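Long-range contacts in ribonucleoside-diphosphate reductase (PDB 5IM3), which probably supplies DNA precursors by reducing ribonucleoside diphosphates to deoxyribonucleotides and binds dATP as an allosteric effector: residues N202-V206 with L226-T230; L212-E216 with W819-V824; S220-R225 with Q293-Y297; D667-H673 with N806-D812. All coordinates share one frame; numbering follows the deposited sequence.

Interaction 1: N202-V206 with L226-T230; sequences NTALV and LLMDT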
loop_
_atom_site.group_PDB
_atom_site.type_symbol
_atom_site.label_atom_id
_atom_site.label_comp_id
_atom_site.label_asym_id
_atom_site.label_seq_id
_atom_site.Cartn_x
_atom_site.Cartn_y
_atom_site.Cartn_z
ATOM N N ASN A 202 -21.500 -54.242 -6.255
ATOM C CA ASN A 202 -21.031 -53.589 -7.472
ATOM C C ASN A 202 -20.336 -52.272 -7.150
ATOM O O ASN A 202 -19.277 -51.970 -7.713
ATOM C CB ASN A 202 -22.204 -53.358 -8.425
ATOM C CG ASN A 202 -21.779 -52.698 -9.723
ATOM O OD1 ASN A 202 -21.728 -51.472 -9.822
ATOM N ND2 ASN A 202 -21.474 -53.510 -10.728
ATOM N N THR A 203 -20.912 -51.482 -6.241
ATOM C CA THR A 203 -20.277 -50.228 -5.848
ATOM C C THR A 203 -18.916 -50.480 -5.214
ATOM O O THR A 203 -18.000 -49.661 -5.362
ATOM C CB THR A 203 -21.179 -49.452 -4.883
ATOM O OG1 THR A 203 -21.212 -50.109 -3.611
ATOM C CG2 THR A 203 -22.603 -49.340 -5.433
ATOM N N ALA A 204 -18.759 -51.606 -4.513
ATOM C CA ALA A 204 -17.451 -51.971 -3.982
ATOM C C ALA A 204 -16.467 -52.269 -5.107
ATOM O O ALA A 204 -15.289 -51.902 -5.024
ATOM C CB ALA A 204 -17.583 -53.173 -3.048
ATOM N N LEU A 205 -16.930 -52.937 -6.166
ATOM C CA LEU A 205 -16.083 -53.142 -7.337
ATOM C C LEU A 205 -15.705 -51.813 -7.977
ATOM O O LEU A 205 -14.567 -51.629 -8.420
ATOM C CB LEU A 205 -16.796 -54.034 -8.353
ATOM C CG LEU A 205 -16.301 -55.477 -8.456
ATOM C CD1 LEU A 205 -16.530 -56.230 -7.157
ATOM C CD2 LEU A 205 -16.987 -56.177 -9.616
ATOM N N VAL A 206 -16.651 -50.876 -8.037
ATOM C CA VAL A 206 -16.371 -49.575 -8.631
ATOM C C VAL A 206 -15.424 -48.778 -7.745
ATOM O O VAL A 206 -14.520 -48.094 -8.238
ATOM C CB VAL A 206 -17.688 -48.820 -8.890
ATOM C CG1 VAL A 206 -17.418 -47.411 -9.409
ATOM C CG2 VAL A 206 -18.552 -49.592 -9.876
ATOM N N LEU A 226 -17.667 -51.617 -15.214
ATOM C CA LEU A 226 -18.201 -52.271 -14.025
ATOM C C LEU A 226 -19.507 -51.625 -13.579
ATOM O O LEU A 226 -20.473 -52.325 -13.252
ATOM C CB LEU A 226 -17.165 -52.235 -12.901
ATOM C CG LEU A 226 -15.872 -53.011 -13.177
ATOM C CD1 LEU A 226 -14.826 -52.731 -12.107
ATOM C CD2 LEU A 226 -16.151 -54.504 -13.277
ATOM N N LEU A 227 -19.558 -50.290 -13.562
ATOM C CA LEU A 227 -20.789 -49.594 -13.201
ATOM C C LEU A 227 -21.935 -49.960 -14.134
ATOM O O LEU A 227 -23.100 -49.962 -13.718
ATOM C CB LEU A 227 -20.557 -48.082 -13.219
ATOM C CG LEU A 227 -21.779 -47.194 -12.971
ATOM C CD1 LEU A 227 -22.399 -47.489 -11.610
ATOM C CD2 LEU A 227 -21.398 -45.720 -13.084
ATOM N N MET A 228 -21.628 -50.267 -15.396
ATOM C CA MET A 228 -22.667 -50.616 -16.357
ATOM C C MET A 228 -23.487 -51.813 -15.896
ATOM O O MET A 228 -24.651 -51.957 -16.290
ATOM C CB MET A 228 -22.029 -50.906 -17.714
ATOM C CG MET A 228 -23.000 -50.890 -18.881
ATOM S SD MET A 228 -23.395 -49.217 -19.422
ATOM C CE MET A 228 -21.798 -48.705 -20.063
ATOM N N ASP A 229 -22.903 -52.683 -15.068
ATOM C CA ASP A 229 -23.626 -53.862 -14.607
ATOM C C ASP A 229 -24.848 -53.469 -13.785
ATOM O O ASP A 229 -25.903 -54.105 -13.886
ATOM C CB ASP A 229 -22.694 -54.760 -13.792
ATOM C CG ASP A 229 -23.132 -56.211 -13.793
ATOM O OD1 ASP A 229 -23.493 -56.726 -14.873
ATOM O OD2 ASP A 229 -23.113 -56.839 -12.714
ATOM N N THR A 230 -24.725 -52.421 -12.965
ATOM C CA THR A 230 -25.876 -51.933 -12.210
ATOM C C THR A 230 -26.924 -51.335 -13.137
ATOM O O THR A 230 -28.129 -51.516 -12.922
ATOM C CB THR A 230 -25.436 -50.891 -11.178
ATOM O OG1 THR A 230 -24.400 -51.434 -10.355
ATOM C CG2 THR A 230 -26.610 -50.474 -10.298
#
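Both arms of the Asn202 amide are engaged by hydrogen bonds with the helix opposite. ND2 gives a nearly straight bond of 3.0 Å to the backbone oxygen of Leu226 (N-H...O angle 174°), an acceptor lying in the plane of the amide. ND2 meets one face of that carbonyl, while Asp229 N, bonded to the same oxygen within the helix, meets the other. Thr230 OG1 donates to Asn202 OD1 at 2.7 Å, from above the carbonyl plane. With CG anti to the backbone N (chi1 -179°), the amide spans the gap; asparagine suits this place because it offers a donor and an acceptor at once.

The same side chain is a knob in a hole formed by Leu226, Leu227, Asp229 and Thr230. Helices 198-210 and 219-239 form an antiparallel pair in the second ATP cone, consistent with the helical bundle of that domain; the axes of 202-206 and 226-230 approach to 9.0 Å.

Apolar contacts flank the amide. Leu205 CD2 meets Leu226 CD2 at 4.1 Å, and both residues also pack on helix 162-173. Val206 CG2 lies 4.2 Å from Leu227 CB.

Asp229 offers Asn202 just its CB, while its carboxylate forms salt bridges with Arg164 and Arg232.

Interaction 2: L212-E216 with W819-V824; sequences LVERE and WDPVMV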
loop_
_atom_site.group_PDB
_atom_site.type_symbol
_atom_site.label_atom_id
_atom_site.label_comp_id
_atom_site.label_asym_id
_atom_site.label_seq_id
_atom_site.Cartn_x
_atom_site.Cartn_y
_atom_site.Cartn_z
ATOM N N LEU A 212 -7.599 -46.910 -8.946
ATOM C CA LEU A 212 -6.468 -47.341 -9.751
ATOM C C LEU A 212 -6.201 -46.437 -10.947
ATOM O O LEU A 212 -5.166 -46.601 -11.601
ATOM C CB LEU A 212 -6.694 -48.777 -10.245
ATOM C CG LEU A 212 -6.675 -49.879 -9.183
ATOM C CD1 LEU A 212 -7.208 -51.177 -9.761
ATOM C CD2 LEU A 212 -5.271 -50.081 -8.638
ATOM N N VAL A 213 -7.095 -45.490 -11.249
ATOM C CA VAL A 213 -6.866 -44.610 -12.389
ATOM C C VAL A 213 -5.673 -43.696 -12.150
ATOM O O VAL A 213 -5.072 -43.202 -13.112
ATOM C CB VAL A 213 -8.122 -43.772 -12.715
ATOM C CG1 VAL A 213 -9.346 -44.668 -12.845
ATOM C CG2 VAL A 213 -8.352 -42.684 -11.669
ATOM N N GLU A 214 -5.311 -43.453 -10.887
ATOM C CA GLU A 214 -4.185 -42.572 -10.591
ATOM C C GLU A 214 -2.886 -43.129 -11.159
ATOM O O GLU A 214 -2.051 -42.373 -11.673
ATOM C CB GLU A 214 -4.066 -42.365 -9.080
ATOM C CG GLU A 214 -3.024 -41.332 -8.674
ATOM C CD GLU A 214 -3.016 -41.063 -7.181
ATOM O OE1 GLU A 214 -2.088 -41.537 -6.494
ATOM O OE2 GLU A 214 -3.945 -40.385 -6.692
ATOM N N ARG A 215 -2.695 -44.446 -11.079
ATOM C CA ARG A 215 -1.485 -45.072 -11.597
ATOM C C ARG A 215 -1.643 -45.588 -13.020
ATOM O O ARG A 215 -0.634 -45.864 -13.678
ATOM C CB ARG A 215 -1.057 -46.229 -10.687
ATOM C CG ARG A 215 -0.730 -45.816 -9.255
ATOM C CD ARG A 215 0.514 -44.926 -9.163
ATOM N NE ARG A 215 1.768 -45.672 -9.310
ATOM C CZ ARG A 215 2.568 -45.627 -10.374
ATOM N NH1 ARG A 215 2.272 -44.869 -11.423
ATOM N NH2 ARG A 215 3.683 -46.347 -10.389
ATOM N N GLU A 216 -2.873 -45.720 -13.511
ATOM C CA GLU A 216 -3.098 -46.175 -14.878
ATOM C C GLU A 216 -4.456 -45.682 -15.368
ATOM O O GLU A 216 -5.497 -46.183 -14.920
ATOM C CB GLU A 216 -3.014 -47.699 -14.959
ATOM C CG GLU A 216 -3.455 -48.280 -16.298
ATOM C CD GLU A 216 -2.675 -47.707 -17.463
ATOM O OE1 GLU A 216 -1.488 -47.383 -17.267
ATOM O OE2 GLU A 216 -3.251 -47.574 -18.565
ATOM N N TRP A 819 7.338 -42.811 -15.718
ATOM C CA TRP A 819 6.088 -42.955 -14.977
ATOM C C TRP A 819 6.334 -43.886 -13.795
ATOM O O TRP A 819 6.472 -45.102 -13.968
ATOM C CB TRP A 819 4.975 -43.483 -15.879
ATOM C CG TRP A 819 3.631 -43.537 -15.201
ATOM C CD1 TRP A 819 2.887 -44.652 -14.950
ATOM C CD2 TRP A 819 2.880 -42.429 -14.680
ATOM N NE1 TRP A 819 1.718 -44.309 -14.313
ATOM C CE2 TRP A 819 1.690 -42.951 -14.135
ATOM C CE3 TRP A 819 3.097 -41.048 -14.627
ATOM C CZ2 TRP A 819 0.721 -42.142 -13.544
ATOM C CZ3 TRP A 819 2.129 -40.245 -14.038
ATOM C CH2 TRP A 819 0.958 -40.796 -13.505
ATOM N N ASP A 820 6.390 -43.313 -12.598
ATOM C CA ASP A 820 6.703 -44.062 -11.388
ATOM C C ASP A 820 6.145 -43.293 -10.199
ATOM O O ASP A 820 5.671 -42.158 -10.351
ATOM C CB ASP A 820 8.219 -44.288 -11.246
ATOM C CG ASP A 820 9.032 -43.060 -11.602
ATOM O OD1 ASP A 820 8.675 -41.952 -11.153
ATOM O OD2 ASP A 820 10.034 -43.209 -12.330
ATOM N N PRO A 821 6.162 -43.889 -9.003
ATOM C CA PRO A 821 5.587 -43.198 -7.835
ATOM C C PRO A 821 6.148 -41.808 -7.574
ATOM O O PRO A 821 5.374 -40.905 -7.231
ATOM C CB PRO A 821 5.901 -44.164 -6.687
ATOM C CG PRO A 821 5.876 -45.501 -7.328
ATOM C CD PRO A 821 6.440 -45.308 -8.713
ATOM N N VAL A 822 7.459 -41.598 -7.718
ATOM C CA VAL A 822 8.014 -40.278 -7.418
ATOM C C VAL A 822 7.474 -39.241 -8.395
ATOM O O VAL A 822 7.183 -38.103 -8.012
ATOM C CB VAL A 822 9.555 -40.314 -7.419
ATOM C CG1 VAL A 822 10.071 -41.270 -6.350
ATOM C CG2 VAL A 822 10.090 -40.702 -8.783
ATOM N N MET A 823 7.323 -39.615 -9.669
ATOM C CA MET A 823 6.741 -38.697 -10.643
ATOM C C MET A 823 5.324 -38.307 -10.244
ATOM O O MET A 823 4.934 -37.142 -10.369
ATOM C CB MET A 823 6.751 -39.332 -12.034
ATOM C CG MET A 823 6.111 -38.478 -13.122
ATOM S SD MET A 823 6.929 -36.886 -13.364
ATOM C CE MET A 823 8.548 -37.409 -13.933
ATOM N N VAL A 824 4.539 -39.273 -9.759
ATOM C CA VAL A 824 3.184 -38.972 -9.306
ATOM C C VAL A 824 3.220 -38.007 -8.129
ATOM O O VAL A 824 2.425 -37.063 -8.058
ATOM C CB VAL A 824 2.444 -40.275 -8.944
ATOM C CG1 VAL A 824 1.093 -39.974 -8.298
ATOM C CG2 VAL A 824 2.265 -41.138 -10.183
#
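Trp819 and Arg215 make the close part of this contact between the second ATP cone and the barrel domain. The indole NE1 donates to Arg215 O at 2.9 Å, with the acceptor near the ring plane and the N-H...O angle at 166°. Beside that bond, Glu214 O sits at the ring edge, 3.4 Å from Trp819 CZ2. The Arg215 chain, bent at chi2 and chi3, brings NH1 over one indole face, 3.4 Å from Trp819 CE2, the two planes being 59° apart. NH1 and NE1 are both donors and form no bond with each other. Tryptophan suits the place: its broad ring also packs on Val810 and Leu813 of helix 807-815 while its single N-H reaches Arg215 O.

Toward the surface the fit is slacker. Arg215 NH2 rests against exposed Pro821, 3.4 Å from its CD, and Pro821 in turn packs on Leu58 of the second subunit. Glu214 approaches Val824 CG1 at 4.0 Å through OE1, but its carboxylate is held by Lys828 and Thr803. Asp820 N-caps helix 821-829 and pairs with Arg839.

One directed hydrogen bond thus links the segments, salt bridges from Glu214 and from Glu216 to Lys814 add further ties, and the arginine side chain, unlike its carbonyl, contributes by packing.

Interaction 3: S220-R225 with Q293-Y297; sequences SYVTAR and QQFTY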
loop_
_atom_site.group_PDB
_atom_site.type_symbol
_atom_site.label_atom_id
_atom_site.label_comp_id
_atom_site.label_asym_id
_atom_site.label_seq_id
_atom_site.Cartn_x
_atom_site.Cartn_y
_atom_site.Cartn_z
ATOM N N SER A 220 -10.118 -46.081 -15.857
ATOM C CA SER A 220 -11.342 -45.305 -16.016
ATOM C C SER A 220 -12.341 -46.047 -16.892
ATOM O O SER A 220 -13.535 -46.106 -16.574
ATOM C CB SER A 220 -11.023 -43.931 -16.604
ATOM O OG SER A 220 -12.211 -43.209 -16.889
ATOM N N TYR A 221 -11.872 -46.626 -18.000
ATOM C CA TYR A 221 -12.749 -47.455 -18.821
ATOM C C TYR A 221 -13.233 -48.667 -18.039
ATOM O O TYR A 221 -14.410 -49.036 -18.115
ATOM C CB TYR A 221 -12.024 -47.897 -20.092
ATOM C CG TYR A 221 -11.484 -46.764 -20.934
ATOM C CD1 TYR A 221 -12.333 -45.963 -21.686
ATOM C CD2 TYR A 221 -10.121 -46.505 -20.987
ATOM C CE1 TYR A 221 -11.841 -44.929 -22.461
ATOM C CE2 TYR A 221 -9.619 -45.474 -21.758
ATOM C CZ TYR A 221 -10.483 -44.690 -22.493
ATOM O OH TYR A 221 -9.984 -43.665 -23.261
ATOM N N VAL A 222 -12.336 -49.298 -17.275
ATOM C CA VAL A 222 -12.720 -50.451 -16.466
ATOM C C VAL A 222 -13.767 -50.049 -15.439
ATOM O O VAL A 222 -14.725 -50.788 -15.183
ATOM C CB VAL A 222 -11.481 -51.067 -15.789
ATOM C CG1 VAL A 222 -11.876 -52.281 -14.954
ATOM C CG2 VAL A 222 -10.426 -51.440 -16.825
ATOM N N THR A 223 -13.593 -48.879 -14.824
ATOM C CA THR A 223 -14.549 -48.418 -13.824
ATOM C C THR A 223 -15.932 -48.226 -14.436
ATOM O O THR A 223 -16.942 -48.613 -13.838
ATOM C CB THR A 223 -14.055 -47.117 -13.194
ATOM O OG1 THR A 223 -12.705 -47.284 -12.740
ATOM C CG2 THR A 223 -14.930 -46.725 -12.017
ATOM N N ALA A 224 -15.994 -47.636 -15.632
ATOM C CA ALA A 224 -17.281 -47.425 -16.288
ATOM C C ALA A 224 -17.936 -48.749 -16.660
ATOM O O ALA A 224 -19.151 -48.916 -16.499
ATOM C CB ALA A 224 -17.099 -46.556 -17.531
ATOM N N ARG A 225 -17.148 -49.705 -17.158
ATOM C CA ARG A 225 -17.715 -50.982 -17.577
ATOM C C ARG A 225 -18.272 -51.762 -16.394
ATOM O O ARG A 225 -19.260 -52.490 -16.545
ATOM C CB ARG A 225 -16.659 -51.797 -18.320
ATOM C CG ARG A 225 -16.207 -51.139 -19.610
ATOM C CD ARG A 225 -15.030 -51.859 -20.229
ATOM N NE ARG A 225 -14.421 -51.075 -21.298
ATOM C CZ ARG A 225 -13.396 -51.485 -22.038
ATOM N NH1 ARG A 225 -12.854 -52.680 -21.834
ATOM N NH2 ARG A 225 -12.913 -50.695 -22.985
ATOM N N GLN A 293 -18.154 -50.127 -24.335
ATOM C CA GLN A 293 -16.787 -50.190 -23.835
ATOM C C GLN A 293 -16.030 -48.880 -24.025
ATOM O O GLN A 293 -14.960 -48.713 -23.430
ATOM C CB GLN A 293 -16.030 -51.327 -24.529
ATOM C CG GLN A 293 -16.738 -52.682 -24.497
ATOM C CD GLN A 293 -17.002 -53.178 -23.087
ATOM O OE1 GLN A 293 -17.923 -52.711 -22.418
ATOM N NE2 GLN A 293 -16.193 -54.126 -22.629
ATOM N N GLN A 294 -16.560 -47.953 -24.826
ATOM C CA GLN A 294 -15.868 -46.701 -25.105
ATOM C C GLN A 294 -15.915 -45.724 -23.939
ATOM O O GLN A 294 -15.113 -44.787 -23.904
ATOM C CB GLN A 294 -16.478 -46.027 -26.340
ATOM C CG GLN A 294 -16.489 -46.891 -27.590
ATOM C CD GLN A 294 -17.336 -46.301 -28.699
ATOM O OE1 GLN A 294 -18.008 -45.283 -28.511
ATOM N NE2 GLN A 294 -17.312 -46.938 -29.864
ATOM N N PHE A 295 -16.818 -45.928 -22.986
ATOM C CA PHE A 295 -17.135 -44.902 -22.002
ATOM C C PHE A 295 -16.046 -44.768 -20.947
ATOM O O PHE A 295 -15.577 -45.765 -20.387
ATOM C CB PHE A 295 -18.465 -45.212 -21.319
ATOM C CG PHE A 295 -19.664 -44.806 -22.119
ATOM C CD1 PHE A 295 -19.971 -43.469 -22.296
ATOM C CD2 PHE A 295 -20.491 -45.761 -22.684
ATOM C CE1 PHE A 295 -21.075 -43.089 -23.028
ATOM C CE2 PHE A 295 -21.597 -45.388 -23.418
ATOM C CZ PHE A 295 -21.889 -44.051 -23.591
ATOM N N THR A 296 -15.653 -43.528 -20.680
ATOM C CA THR A 296 -14.935 -43.195 -19.464
ATOM C C THR A 296 -15.914 -43.139 -18.295
ATOM O O THR A 296 -17.131 -43.020 -18.475
ATOM C CB THR A 296 -14.221 -41.851 -19.607
ATOM O OG1 THR A 296 -15.194 -40.811 -19.784
ATOM C CG2 THR A 296 -13.282 -41.866 -20.804
ATOM N N TYR A 297 -15.369 -43.230 -17.082
ATOM C CA TYR A 297 -16.213 -43.187 -15.893
ATOM C C TYR A 297 -16.973 -41.870 -15.810
ATOM O O TYR A 297 -18.164 -41.848 -15.473
ATOM C CB TYR A 297 -15.359 -43.403 -14.645
ATOM C CG TYR A 297 -16.143 -43.449 -13.356
ATOM C CD1 TYR A 297 -17.220 -44.314 -13.206
ATOM C CD2 TYR A 297 -15.794 -42.644 -12.280
ATOM C CE1 TYR A 297 -17.937 -44.366 -12.026
ATOM C CE2 TYR A 297 -16.504 -42.690 -11.094
ATOM C CZ TYR A 297 -17.574 -43.553 -10.973
ATOM O OH TYR A 297 -18.284 -43.605 -9.797
#
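Arg225 grips the backbone oxygen of Gln293 side-on with two nitrogens. NH2 lies 2.9 Å from Gln293 O, and NE, 3.2 Å from the same oxygen, approaches in the carbonyl plane on a lone pair. The extended arginine chain carries the group this far, and NH1 bonds elsewhere, to the carbonyls of Ala172 and Glu174. A second link is nearly straight: Tyr297 N donates to Ser220 OG at 3.2 Å (N-H...O angle 171°). Serine suits that spot, being small and turned with OG anti to its own N, so that it accepts the amide at the first turn of helix 297-307. Thr296 is the N-cap of this helix and bonds Gly299 N.

Around these bonds the packing is close. The Gln293 amide is stacked with the guanidinium, planes 24° apart, its NE2 3.5 Å from Arg225 CD. Ala224, with only a methyl, lets Phe295 O come to 3.3 Å from its CB. Thr223 CG2 makes a CH-pi contact over the Tyr297 ring, 3.8 Å from the centroid, and Tyr221 CE1 touches Thr296 CG2.

At this junction of the second ATP cone with the all-alpha domain, each bond joins a side chain of helix 219-239 to the backbone of 293-297; the arginine's charge is probably stabilised by carbonyl dipoles, no carboxylate being among these partners.

Interaction 4: D667-H673 with N806-D812; sequences DALYLQH and NPYLVRD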
loop_
_atom_site.group_PDB
_atom_site.type_symbol
_atom_site.label_atom_id
_atom_site.label_comp_id
_atom_site.label_asym_id
_atom_site.label_seq_id
_atom_site.Cartn_x
_atom_site.Cartn_y
_atom_site.Cartn_z
ATOM N N ASP A 667 -6.352 -32.383 -27.218
ATOM C CA ASP A 667 -6.021 -33.801 -27.273
ATOM C C ASP A 667 -5.538 -34.208 -28.660
ATOM O O ASP A 667 -4.680 -35.088 -28.783
ATOM C CB ASP A 667 -7.232 -34.635 -26.859
ATOM C CG ASP A 667 -7.564 -34.487 -25.383
ATOM O OD1 ASP A 667 -6.882 -33.699 -24.694
ATOM O OD2 ASP A 667 -8.513 -35.151 -24.915
ATOM N N ALA A 668 -6.067 -33.579 -29.711
ATOM C CA ALA A 668 -5.564 -33.855 -31.052
ATOM C C ALA A 668 -4.121 -33.391 -31.203
ATOM O O ALA A 668 -3.332 -34.025 -31.911
ATOM C CB ALA A 668 -6.456 -33.187 -32.098
ATOM N N LEU A 669 -3.760 -32.278 -30.554
ATOM C CA LEU A 669 -2.368 -31.837 -30.554
ATOM C C LEU A 669 -1.468 -32.868 -29.883
ATOM O O LEU A 669 -0.378 -33.170 -30.382
ATOM C CB LEU A 669 -2.239 -30.485 -29.848
ATOM C CG LEU A 669 -2.835 -29.251 -30.524
ATOM C CD1 LEU A 669 -2.718 -28.048 -29.601
ATOM C CD2 LEU A 669 -2.160 -28.961 -31.853
ATOM N N TYR A 670 -1.904 -33.413 -28.745
ATOM C CA TYR A 670 -1.122 -34.442 -28.067
ATOM C C TYR A 670 -0.804 -35.597 -29.006
ATOM O O TYR A 670 0.338 -36.066 -29.072
ATOM C CB TYR A 670 -1.877 -34.959 -26.838
ATOM C CG TYR A 670 -2.047 -33.966 -25.705
ATOM C CD1 TYR A 670 -1.123 -32.948 -25.489
ATOM C CD2 TYR A 670 -3.132 -34.057 -24.842
ATOM C CE1 TYR A 670 -1.280 -32.048 -24.449
ATOM C CE2 TYR A 670 -3.299 -33.161 -23.802
ATOM C CZ TYR A 670 -2.370 -32.160 -23.609
ATOM O OH TYR A 670 -2.532 -31.270 -22.572
ATOM N N LEU A 671 -1.812 -36.077 -29.741
ATOM C CA LEU A 671 -1.610 -37.229 -30.614
ATOM C C LEU A 671 -0.602 -36.951 -31.717
ATOM O O LEU A 671 -0.020 -37.894 -32.259
ATOM C CB LEU A 671 -2.943 -37.661 -31.227
ATOM C CG LEU A 671 -3.970 -38.232 -30.249
ATOM C CD1 LEU A 671 -5.264 -38.578 -30.970
ATOM C CD2 LEU A 671 -3.414 -39.459 -29.535
ATOM N N GLN A 672 -0.390 -35.686 -32.066
ATOM C CA GLN A 672 0.633 -35.300 -33.022
ATOM C C GLN A 672 1.912 -34.830 -32.341
ATOM O O GLN A 672 2.885 -34.503 -33.027
ATOM C CB GLN A 672 0.093 -34.201 -33.944
ATOM C CG GLN A 672 -1.210 -34.575 -34.645
ATOM C CD GLN A 672 -1.811 -33.421 -35.417
ATOM O OE1 GLN A 672 -1.430 -33.159 -36.557
ATOM N NE2 GLN A 672 -2.757 -32.720 -34.798
ATOM N N HIS A 673 1.933 -34.805 -31.006
ATOM C CA HIS A 673 3.080 -34.318 -30.239
ATOM C C HIS A 673 3.423 -32.881 -30.618
ATOM O O HIS A 673 4.594 -32.502 -30.703
ATOM C CB HIS A 673 4.290 -35.236 -30.416
ATOM C CG HIS A 673 4.067 -36.624 -29.901
ATOM N ND1 HIS A 673 3.524 -37.626 -30.675
ATOM C CD2 HIS A 673 4.303 -37.172 -28.686
ATOM C CE1 HIS A 673 3.442 -38.735 -29.961
ATOM N NE2 HIS A 673 3.907 -38.486 -28.750
ATOM N N ASN A 806 -3.901 -36.195 -16.562
ATOM C CA ASN A 806 -3.965 -36.161 -18.021
ATOM C C ASN A 806 -3.566 -37.514 -18.604
ATOM O O ASN A 806 -2.398 -37.912 -18.495
ATOM C CB ASN A 806 -3.052 -35.053 -18.551
ATOM C CG ASN A 806 -3.100 -34.915 -20.062
ATOM O OD1 ASN A 806 -3.474 -35.844 -20.780
ATOM N ND2 ASN A 806 -2.705 -33.747 -20.554
ATOM N N PRO A 807 -4.498 -38.250 -19.220
ATOM C CA PRO A 807 -4.140 -39.572 -19.761
ATOM C C PRO A 807 -3.060 -39.524 -20.827
ATOM O O PRO A 807 -2.303 -40.494 -20.970
ATOM C CB PRO A 807 -5.470 -40.088 -20.332
ATOM C CG PRO A 807 -6.521 -39.322 -19.615
ATOM C CD PRO A 807 -5.936 -37.971 -19.360
ATOM N N TYR A 808 -2.964 -38.431 -21.585
ATOM C CA TYR A 808 -1.931 -38.335 -22.609
ATOM C C TYR A 808 -0.560 -38.104 -21.982
ATOM O O TYR A 808 0.448 -38.637 -22.463
ATOM C CB TYR A 808 -2.273 -37.218 -23.595
ATOM C CG TYR A 808 -3.532 -37.477 -24.395
ATOM C CD1 TYR A 808 -4.783 -37.167 -23.875
ATOM C CD2 TYR A 808 -3.472 -38.027 -25.668
ATOM C CE1 TYR A 808 -5.936 -37.400 -24.599
ATOM C CE2 TYR A 808 -4.620 -38.264 -26.399
ATOM C CZ TYR A 808 -5.850 -37.948 -25.860
ATOM O OH TYR A 808 -6.998 -38.177 -26.584
ATOM N N LEU A 809 -0.507 -37.320 -20.901
ATOM C CA LEU A 809 0.763 -37.071 -20.225
ATOM C C LEU A 809 1.354 -38.362 -19.678
ATOM O O LEU A 809 2.542 -38.649 -19.871
ATOM C CB LEU A 809 0.565 -36.054 -19.099
ATOM C CG LEU A 809 1.770 -35.856 -18.170
ATOM C CD1 LEU A 809 2.991 -35.415 -18.957
ATOM C CD2 LEU A 809 1.437 -34.852 -17.082
ATOM N N VAL A 810 0.535 -39.151 -18.980
ATOM C CA VAL A 810 1.022 -40.406 -18.413
ATOM C C VAL A 810 1.474 -41.351 -19.518
ATOM O O VAL A 810 2.458 -42.083 -19.363
ATOM C CB VAL A 810 -0.054 -41.050 -17.513
ATOM C CG1 VAL A 810 -1.414 -41.042 -18.174
ATOM C CG2 VAL A 810 0.330 -42.483 -17.161
ATOM N N ARG A 811 0.772 -41.350 -20.651
ATOM C CA ARG A 811 1.145 -42.239 -21.748
ATOM C C ARG A 811 2.521 -41.881 -22.300
ATOM O O ARG A 811 3.324 -42.771 -22.608
ATOM C CB ARG A 811 0.085 -42.182 -22.849
ATOM C CG ARG A 811 0.258 -43.228 -23.939
ATOM C CD ARG A 811 -0.997 -43.355 -24.789
ATOM N NE ARG A 811 -1.304 -42.127 -25.523
ATOM C CZ ARG A 811 -0.838 -41.837 -26.735
ATOM N NH1 ARG A 811 -0.032 -42.680 -27.368
ATOM N NH2 ARG A 811 -1.175 -40.694 -27.317
ATOM N N ASP A 812 2.817 -40.585 -22.422
ATOM C CA ASP A 812 4.130 -40.171 -22.908
ATOM C C ASP A 812 5.213 -40.449 -21.874
ATOM O O ASP A 812 6.330 -40.838 -22.230
ATOM C CB ASP A 812 4.117 -38.686 -23.278
ATOM C CG ASP A 812 3.595 -38.432 -24.681
ATOM O OD1 ASP A 812 3.809 -39.285 -25.567
ATOM O OD2 ASP A 812 2.975 -37.370 -24.901
#
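Tyr670 and Tyr808 turn toward each other with similar first torsions, CG standing anti to the carbonyl carbon in both (chi1 -67° and -65°). Their rings, with planes 41° apart, meet obliquely, and Tyr670 CD2 comes 3.5 Å from Tyr808 CG. Helices 665-672 and 807-815 of the barrel domain run nearly parallel here; the axes of 667-672 and 807-812 approach to 10.6 Å, a spacing that large aromatic residues bridge well. Leu671 CD2 reaches the edge of the Tyr808 ring at 3.6 Å from CE2, while the Asp667 carboxylate approaches Tyr808 obliquely, CG 3.4 Å from CE1. Leu671 CD2 also touches Arg811 NH2.

Asn806, the N-cap of helix 807-815, takes the amide of Tyr808 on OD1 at 2.8 Å; its ND2 is bonded to Asn791. The Tyr670 ring stacks on Tyr848.

His673 has the positive phi of a Schellman motif that closes helix 665-672. NE2 gives Asp812 OD1 a bent bond of 3.3 Å, on the syn side of the carboxylate and a little out of its plane. OD2 is hydrogen-bonded to Tyr848 OH.

The tyrosines thus pack ring carbon together while the Tyr670 hydroxyl is satisfied by Thr788, and the exposed histidine just past helix 665-672 is tied to a buried aspartate within helix 807-815.

How the interactions relate
Interactions 1 and 3 share helix 219-239 and touch: Val206 meets Thr223, and Leu227 meets Tyr297, so the two contacts pack against each other. Interaction 2 is a surface contact that joins the loop between helices 198-210 and 219-239 to the barrel domain; its Val213 packs on Ser220 of interaction 3. It also meets interaction 4, where Trp819 lies on Val810; helices 807-815 and 821-829 follow each other in the chain. Interaction 4 stays within the barrel domain and, like interactions 1 and 3, is partly buried. Chemistry differs with place: a buried amide joins the two helices of interaction 1, interactions 2 and 3 pair side chains with backbone groups, and interaction 4 rests on a tyrosine pair.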